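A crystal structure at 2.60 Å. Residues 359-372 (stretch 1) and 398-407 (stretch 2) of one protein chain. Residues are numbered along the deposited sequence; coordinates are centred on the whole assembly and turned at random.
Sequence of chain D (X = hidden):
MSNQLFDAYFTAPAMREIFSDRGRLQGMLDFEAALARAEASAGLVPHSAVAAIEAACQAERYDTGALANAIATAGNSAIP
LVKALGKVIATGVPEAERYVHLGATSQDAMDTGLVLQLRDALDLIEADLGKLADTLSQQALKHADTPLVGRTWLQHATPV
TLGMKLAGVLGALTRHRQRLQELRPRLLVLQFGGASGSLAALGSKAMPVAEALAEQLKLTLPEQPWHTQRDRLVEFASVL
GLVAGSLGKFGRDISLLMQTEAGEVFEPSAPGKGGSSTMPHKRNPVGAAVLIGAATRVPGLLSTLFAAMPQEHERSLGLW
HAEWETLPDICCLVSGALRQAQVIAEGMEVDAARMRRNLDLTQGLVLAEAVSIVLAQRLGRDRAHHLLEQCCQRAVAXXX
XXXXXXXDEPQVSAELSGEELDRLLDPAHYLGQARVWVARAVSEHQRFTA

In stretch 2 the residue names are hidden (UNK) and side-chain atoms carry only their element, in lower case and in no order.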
ATOM      1  N   LEU D 359      32.674 -20.154   8.373  1.00 33.48           N
ATOM      2  CA  LEU D 359      32.474 -21.208   7.389  1.00 34.56           C
ATOM      3  C   LEU D 359      32.419 -22.605   7.959  1.00 36.16           C
ATOM      4  O   LEU D 359      31.577 -23.389   7.535  1.00 37.91           O
ATOM      5  CB  LEU D 359      33.536 -21.141   6.299  1.00 33.49           C
ATOM      6  CG  LEU D 359      32.990 -20.618   4.974  1.00 30.85           C
ATOM      7  CD1 LEU D 359      34.124 -20.163   4.082  1.00 30.47           C
ATOM      8  CD2 LEU D 359      32.168 -21.693   4.326  1.00 28.91           C
ATOM      9  N   ASP D 360      33.297 -22.963   8.889  1.00 37.65           N
ATOM     10  CA  ASP D 360      33.158 -24.312   9.424  1.00 41.76           C
ATOM     11  C   ASP D 360      32.522 -24.330  10.814  1.00 41.05           C
ATOM     12  O   ASP D 360      33.007 -24.968  11.752  1.00 40.50           O
ATOM     13  CB  ASP D 360      34.477 -25.131   9.383  1.00 45.16           C
ATOM     14  CG  ASP D 360      35.703 -24.318   9.695  1.00 48.61           C
ATOM     15  OD1 ASP D 360      36.156 -23.565   8.803  1.00 52.17           O
ATOM     16  OD2 ASP D 360      36.224 -24.441  10.826  1.00 50.30           O
ATOM     17  N   LEU D 361      31.400 -23.623  10.909  1.00 40.73           N
ATOM     18  CA  LEU D 361      30.619 -23.541  12.134  1.00 40.02           C
ATOM     19  C   LEU D 361      29.752 -24.792  12.141  1.00 39.33           C
ATOM     20  O   LEU D 361      29.319 -25.252  13.185  1.00 39.29           O
ATOM     21  CB  LEU D 361      29.743 -22.290  12.112  1.00 39.80           C
ATOM     22  CG  LEU D 361      29.192 -21.755  13.429  1.00 39.48           C
ATOM     23  CD1 LEU D 361      30.329 -21.559  14.400  1.00 39.33           C
ATOM     24  CD2 LEU D 361      28.480 -20.434  13.184  1.00 39.86           C
ATOM     25  N   THR D 362      29.502 -25.334  10.954  1.00 38.74           N
ATOM     26  CA  THR D 362      28.723 -26.553  10.811  1.00 39.18           C
ATOM     27  C   THR D 362      29.710 -27.716  10.659  1.00 40.22           C
ATOM     28  O   THR D 362      29.345 -28.842  10.305  1.00 39.24           O
ATOM     29  CB  THR D 362      27.811 -26.499   9.582  1.00 38.74           C
ATOM     30  OG1 THR D 362      28.594 -26.267   8.405  1.00 40.24           O
ATOM     31  CG2 THR D 362      26.798 -25.398   9.740  1.00 39.42           C
ATOM     32  N   GLN D 363      30.974 -27.407  10.923  1.00 41.29           N
ATOM     33  CA  GLN D 363      32.061 -28.372  10.859  1.00 42.71           C
ATOM     34  C   GLN D 363      32.177 -29.170   9.575  1.00 40.86           C
ATOM     35  O   GLN D 363      32.264 -30.390   9.609  1.00 38.58           O
ATOM     36  CB  GLN D 363      31.961 -29.312  12.053  1.00 45.52           C
ATOM     37  CG  GLN D 363      32.118 -28.580  13.372  1.00 50.62           C
ATOM     38  CD  GLN D 363      32.015 -29.499  14.566  1.00 54.39           C
ATOM     39  OE1 GLN D 363      31.009 -30.200  14.751  1.00 56.79           O
ATOM     40  NE2 GLN D 363      33.059 -29.506  15.392  1.00 55.57           N
ATOM     41  N   GLY D 364      32.189 -28.463   8.448  1.00 41.60           N
ATOM     42  CA  GLY D 364      32.318 -29.111   7.155  1.00 41.69           C
ATOM     43  C   GLY D 364      31.072 -29.760   6.584  1.00 40.82           C
ATOM     44  O   GLY D 364      31.091 -30.195   5.447  1.00 42.11           O
ATOM     45  N   LEU D 365      29.993 -29.837   7.348  1.00 40.50           N
ATOM     46  CA  LEU D 365      28.779 -30.460   6.840  1.00 41.18           C
ATOM     47  C   LEU D 365      28.231 -29.717   5.634  1.00 41.75           C
ATOM     48  O   LEU D 365      27.510 -30.284   4.811  1.00 42.72           O
ATOM     49  CB  LEU D 365      27.716 -30.518   7.938  1.00 41.36           C
ATOM     50  CG  LEU D 365      27.963 -31.548   9.044  1.00 42.56           C
ATOM     51  CD1 LEU D 365      26.921 -31.415  10.136  1.00 42.44           C
ATOM     52  CD2 LEU D 365      27.911 -32.941   8.444  1.00 42.39           C
ATOM     53  N   VAL D 366      28.580 -28.443   5.526  1.00 41.87           N
ATOM     54  CA  VAL D 366      28.111 -27.613   4.425  1.00 42.20           C
ATOM     55  C   VAL D 366      28.887 -27.928   3.128  1.00 43.26           C
ATOM     56  O   VAL D 366      28.547 -27.463   2.037  1.00 43.25           O
ATOM     57  CB  VAL D 366      28.260 -26.112   4.801  1.00 41.23           C
ATOM     58  CG1 VAL D 366      29.583 -25.557   4.296  1.00 40.19           C
ATOM     59  CG2 VAL D 366      27.084 -25.332   4.267  1.00 41.50           C
ATOM     60  N   LEU D 367      29.932 -28.733   3.266  1.00 43.23           N
ATOM     61  CA  LEU D 367      30.768 -29.111   2.146  1.00 42.82           C
ATOM     62  C   LEU D 367      30.595 -30.593   1.847  1.00 44.34           C
ATOM     63  O   LEU D 367      31.310 -31.150   1.020  1.00 44.20           O
ATOM     64  CB  LEU D 367      32.226 -28.813   2.484  1.00 41.88           C
ATOM     65  CG  LEU D 367      32.925 -27.677   1.736  1.00 42.39           C
ATOM     66  CD1 LEU D 367      31.921 -26.622   1.343  1.00 42.42           C
ATOM     67  CD2 LEU D 367      34.040 -27.095   2.614  1.00 40.98           C
ATOM     68  N   ALA D 368      29.644 -31.232   2.521  1.00 45.72           N
ATOM     69  CA  ALA D 368      29.388 -32.652   2.309  1.00 48.40           C
ATOM     70  C   ALA D 368      29.178 -32.952   0.828  1.00 51.10           C
ATOM     71  O   ALA D 368      29.689 -33.949   0.306  1.00 52.15           O
ATOM     72  CB  ALA D 368      28.169 -33.080   3.088  1.00 47.32           C
ATOM     73  N   GLU D 369      28.420 -32.081   0.165  1.00 53.08           N
ATOM     74  CA  GLU D 369      28.105 -32.217  -1.255  1.00 54.25           C
ATOM     75  C   GLU D 369      29.364 -32.286  -2.138  1.00 55.59           C
ATOM     76  O   GLU D 369      29.454 -33.143  -3.023  1.00 55.24           O
ATOM     77  CB  GLU D 369      27.195 -31.057  -1.679  1.00 53.20           C
ATOM     78  CG  GLU D 369      26.912 -30.965  -3.166  1.00 54.38           C
ATOM     79  CD  GLU D 369      26.098 -29.731  -3.532  1.00 54.54           C
ATOM     80  OE1 GLU D 369      24.886 -29.707  -3.229  1.00 55.05           O
ATOM     81  OE2 GLU D 369      26.673 -28.782  -4.113  1.00 53.32           O
ATOM     82  N   ALA D 370      30.326 -31.397  -1.885  1.00 56.88           N
ATOM     83  CA  ALA D 370      31.579 -31.343  -2.646  1.00 58.50           C
ATOM     84  C   ALA D 370      32.351 -32.660  -2.554  1.00 60.88           C
ATOM     85  O   ALA D 370      33.071 -33.041  -3.481  1.00 61.60           O
ATOM     86  CB  ALA D 370      32.449 -30.197  -2.135  1.00 56.49           C
ATOM     87  N   VAL D 371      32.200 -33.339  -1.420  1.00 63.18           N
ATOM     88  CA  VAL D 371      32.859 -34.615  -1.174  1.00 64.89           C
ATOM     89  C   VAL D 371      32.047 -35.717  -1.838  1.00 65.90           C
ATOM     90  O   VAL D 371      32.601 -36.634  -2.442  1.00 66.15           O
ATOM     91  CB  VAL D 371      32.958 -34.899   0.353  1.00 65.18           C
ATOM     92  CG1 VAL D 371      33.344 -36.351   0.601  1.00 65.58           C
ATOM     93  CG2 VAL D 371      33.989 -33.970   0.988  1.00 65.60           C
ATOM     94  N   SER D 372      30.726 -35.601  -1.729  1.00 67.47           N
ATOM     95  CA  SER D 372      29.804 -36.577  -2.298  1.00 69.09           C
ATOM     96  C   SER D 372      30.008 -36.846  -3.784  1.00 70.60           C
ATOM     97  O   SER D 372      29.871 -37.987  -4.229  1.00 70.98           O
ATOM     98  CB  SER D 372      28.363 -36.131  -2.074  1.00 68.78           C
ATOM     99  OG  SER D 372      27.464 -37.092  -2.600  1.00 69.16           O
ATOM    100  N   UNK D 398      29.630 -37.845  17.736  1.00 78.19           N
ATOM    101  CA  UNK D 398      30.875 -37.598  18.467  1.00 78.11           C
ATOM    102  C   UNK D 398      31.394 -36.188  18.198  1.00 77.19           C
ATOM    103  O   UNK D 398      32.576 -35.896  18.381  1.00 76.35           O
ATOM    104  o   UNK D 398      34.456 -39.529  16.664  1.00 81.77           O
ATOM    105  c   UNK D 398      33.295 -39.761  16.261  1.00 81.89           C
ATOM    106  c   UNK D 398      32.205 -38.750  16.581  1.00 80.66           C
ATOM    107  c   UNK D 398      31.941 -38.630  18.074  1.00 79.21           C
ATOM    108  o   UNK D 398      32.992 -40.788  15.611  1.00 82.57           O
ATOM    109  N   UNK D 399      30.480 -35.325  17.773  1.00 76.73           N
ATOM    110  CA  UNK D 399      30.766 -33.939  17.442  1.00 76.77           C
ATOM    111  C   UNK D 399      32.229 -33.563  17.257  1.00 75.35           C
ATOM    112  O   UNK D 399      32.965 -33.346  18.221  1.00 74.87           O
ATOM    113  o   UNK D 399      29.850 -32.564  22.101  1.00 83.93           O
ATOM    114  c   UNK D 399      29.765 -32.394  20.883  1.00 83.05           C
ATOM    115  c   UNK D 399      30.118 -33.012  18.469  1.00 78.59           C
ATOM    116  c   UNK D 399      30.434 -33.349  19.912  1.00 81.60           C
ATOM    117  n   UNK D 399      29.093 -31.376  20.345  1.00 84.22           N
ATOM    118  N   UNK D 400      32.628 -33.500  15.989  1.00 74.07           N
ATOM    119  CA  UNK D 400      33.975 -33.125  15.574  1.00 72.52           C
ATOM    120  C   UNK D 400      33.947 -32.951  14.058  1.00 70.53           C
ATOM    121  O   UNK D 400      33.141 -33.580  13.368  1.00 69.88           O
ATOM    122  n   UNK D 400      35.774 -37.818  15.202  1.00 74.75           N
ATOM    123  c   UNK D 400      35.982 -36.456  15.677  1.00 74.40           C
ATOM    124  c   UNK D 400      35.010 -34.182  15.978  1.00 73.08           C
ATOM    125  n   UNK D 400      36.471 -39.858  14.396  1.00 75.92           N
ATOM    126  c   UNK D 400      34.749 -35.586  15.466  1.00 73.80           C
ATOM    127  n   UNK D 400      38.015 -38.223  14.884  1.00 74.21           N
ATOM    128  c   UNK D 400      36.755 -38.635  14.833  1.00 75.14           C
ATOM    129  N   UNK D 401      34.824 -32.092  13.551  1.00 68.19           N
ATOM    130  CA  UNK D 401      34.887 -31.788  12.129  1.00 66.28           C
ATOM    131  C   UNK D 401      34.743 -33.007  11.227  1.00 65.82           C
ATOM    132  O   UNK D 401      35.166 -34.107  11.586  1.00 65.87           O
ATOM    133  c   UNK D 401      36.191 -31.060  11.814  1.00 64.92           C
ATOM    134  c   UNK D 401      35.847 -29.582   8.519  1.00 63.80           C
ATOM    135  c   UNK D 401      36.208 -28.802  10.536  1.00 63.86           C
ATOM    136  n   UNK D 401      35.876 -30.607   9.352  1.00 63.34           N
ATOM    137  c   UNK D 401      36.103 -30.149  10.631  1.00 63.78           C
ATOM    138  n   UNK D 401      36.046 -28.475   9.212  1.00 63.83           N
ATOM    139  N   UNK D 402      34.135 -32.802  10.056  1.00 64.73           N
ATOM    140  CA  UNK D 402      33.933 -33.876   9.083  1.00 63.57           C
ATOM    141  C   UNK D 402      35.281 -34.288   8.483  1.00 63.56           C
ATOM    142  O   UNK D 402      35.470 -35.443   8.106  1.00 63.49           O
ATOM    143  c   UNK D 402      31.985 -34.419   7.379  1.00 61.09           C
ATOM    144  c   UNK D 402      32.996 -33.418   7.958  1.00 62.41           C
ATOM    145  c   UNK D 402      32.640 -35.753   7.122  1.00 60.38           C
ATOM    146  c   UNK D 402      31.422 -33.865   6.087  1.00 59.87           C
ATOM    147  N   UNK D 403      36.210 -33.340   8.384  1.00 62.96           N
ATOM    148  CA  UNK D 403      37.532 -33.632   7.848  1.00 62.65           C
ATOM    149  C   UNK D 403      38.141 -34.795   8.624  1.00 63.17           C
ATOM    150  O   UNK D 403      38.720 -35.707   8.040  1.00 63.36           O
ATOM    151  c   UNK D 403      39.877 -32.683   7.586  1.00 62.06           C
ATOM    152  n   UNK D 403      41.220 -35.459   6.683  1.00 63.13           N
ATOM    153  c   UNK D 403      41.894 -34.545   5.996  1.00 63.44           C
ATOM    154  c   UNK D 403      38.441 -32.414   7.981  1.00 62.26           C
ATOM    155  n   UNK D 403      43.128 -34.808   5.587  1.00 63.00           N
ATOM    156  c   UNK D 403      39.983 -32.983   6.107  1.00 62.52           C
ATOM    157  n   UNK D 403      41.335 -33.373   5.711  1.00 63.29           N
ATOM    158  N   UNK D 404      38.001 -34.746   9.947  1.00 63.32           N
ATOM    159  CA  UNK D 404      38.523 -35.782  10.827  1.00 62.68           C
ATOM    160  C   UNK D 404      37.792 -37.096  10.609  1.00 62.92           C
ATOM    161  O   UNK D 404      38.405 -38.105  10.275  1.00 63.19           O
ATOM    162  c   UNK D 404      38.382 -35.352  12.274  1.00 62.11           C
ATOM    163  N   UNK D 405      36.478 -37.080  10.799  1.00 63.21           N
ATOM    164  CA  UNK D 405      35.666 -38.276  10.629  1.00 63.43           C
ATOM    165  C   UNK D 405      35.967 -39.026   9.332  1.00 65.14           C
ATOM    166  O   UNK D 405      35.947 -40.258   9.314  1.00 66.04           O
ATOM    167  c   UNK D 405      33.328 -39.186  10.492  1.00 61.52           C
ATOM    168  c   UNK D 405      33.851 -37.246  11.970  1.00 62.68           C
ATOM    169  c   UNK D 405      34.173 -37.929  10.664  1.00 62.59           C
ATOM    170  N   UNK D 406      36.245 -38.291   8.255  1.00 65.97           N
ATOM    171  CA  UNK D 406      36.551 -38.904   6.960  1.00 66.56           C
ATOM    172  C   UNK D 406      37.962 -39.490   6.923  1.00 68.03           C
ATOM    173  O   UNK D 406      38.228 -40.452   6.201  1.00 67.09           O
ATOM    174  c   UNK D 406      34.991 -37.400   5.497  1.00 63.85           C
ATOM    175  c   UNK D 406      36.402 -37.878   5.834  1.00 65.24           C
ATOM    176  c   UNK D 406      34.156 -38.570   5.012  1.00 63.24           C
ATOM    177  c   UNK D 406      35.063 -36.309   4.443  1.00 62.96           C
ATOM    178  N   UNK D 407      38.862 -38.900   7.704  1.00 70.20           N
ATOM    179  CA  UNK D 407      40.232 -39.380   7.750  1.00 72.62           C
ATOM    180  C   UNK D 407      40.325 -40.701   8.484  1.00 74.20           C
ATOM    181  O   UNK D 407      41.229 -41.494   8.233  1.00 74.62           O
TER

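Position 398 carries three side-chain carbons in a chain, the last bearing two oxygens, and lies out of reach of stretch 1. A carboxylate on the third carbon identifies Glu398, the first residue after a helix to leave helical phi/psi.

Position 399 again has three carbons, but the terminal one holds one oxygen and one nitrogen. Its contact with stretch 1 is slight: its backbone C lies 4.4 Å from Gln363 OE1. At this resolution the two terminal atoms could not be told apart by shape alone; the assigned elements give the amide, hence Gln399.

At position 400 three carbons lead to a nitrogen and then to a carbon carrying two more nitrogens. The CA-to-CB bond points away from stretch 1, and the closest approach comes through the backbone, with the CA of position 400 lying 3.7 Å from Gln363 NE2. The guanidinium defines Arg400. The side chain instead turns to its own stretch, where Arg400 NE and Glu398 OE1 form a salt bridge at 2.6 Å.

Position 401 shows one carbon followed by a five-membered ring of three carbons and two nitrogens. The CA of position 401 is 4.6 Å from Gln363 CA, and Gln363 O and Gly364 N lie over one ring face. The ring also approaches Asp360, with one ring nitrogen of position 401 lying 3.7 Å from Asp360 CB. Such a ring can only be that of His401, and the nitrogen near Asp360 is NE2. His401 occupies the N-cap position: its ND1 accepts a hydrogen bond from the backbone N of position 403 (2.9 Å, 171°), satisfying an amide that has no earlier helical carbonyl to pair with.

Position 402 has four carbons forked at the second. Its CA-to-CB bond points toward stretch 1, and one terminal carbon of position 402 reaches Gly364 O at 3.7 Å and Leu365 CD2 at 4.3 Å. This is the pattern of Leu402, and the carbon is CD1.

Position 403 repeats the three carbons, nitrogen and two-nitrogen carbon of a guanidinium. The end of this side chain leads away from stretch 1: Arg403, whose NE and NH2 are hydrogen-bonded elsewhere in the structure.

Position 404 has a single side-chain carbon and does not touch stretch 1, so it is Ala404; position 405 has one carbon bearing two more and does not touch it either, so it is Val405.

Position 406 has four carbons forked at the second. Its CA-to-CB bond points toward stretch 1, and one of the terminal carbons of position 406 lies 4.2 Å from Val371 CG1; this is Leu406.

Position 407 has no side-chain atoms. An ideal CB here would find nothing of stretch 1 within 5.5 Å, so this contact does not require its absence. The residue is Gly407.

The contact, burying 406 Å² in all, is fixed by one hydrogen bond between the stretches, from Leu402 N to Gln363 O (3.1 Å, 153°). That carbonyl belongs to a type I' turn from Thr362 to Leu365. Gly364, with phi 79°, suits the turn and leaves room for the imidazole: an ideal CB would stand 2.8 Å from His401 CE1, a clash. Beyond this polar anchor, Leu402 and Leu406, one helical turn apart, supply apolar contacts to Leu365, Ala368 and Val371.

Stretch 2 (398-407) EQRHLRAVLG
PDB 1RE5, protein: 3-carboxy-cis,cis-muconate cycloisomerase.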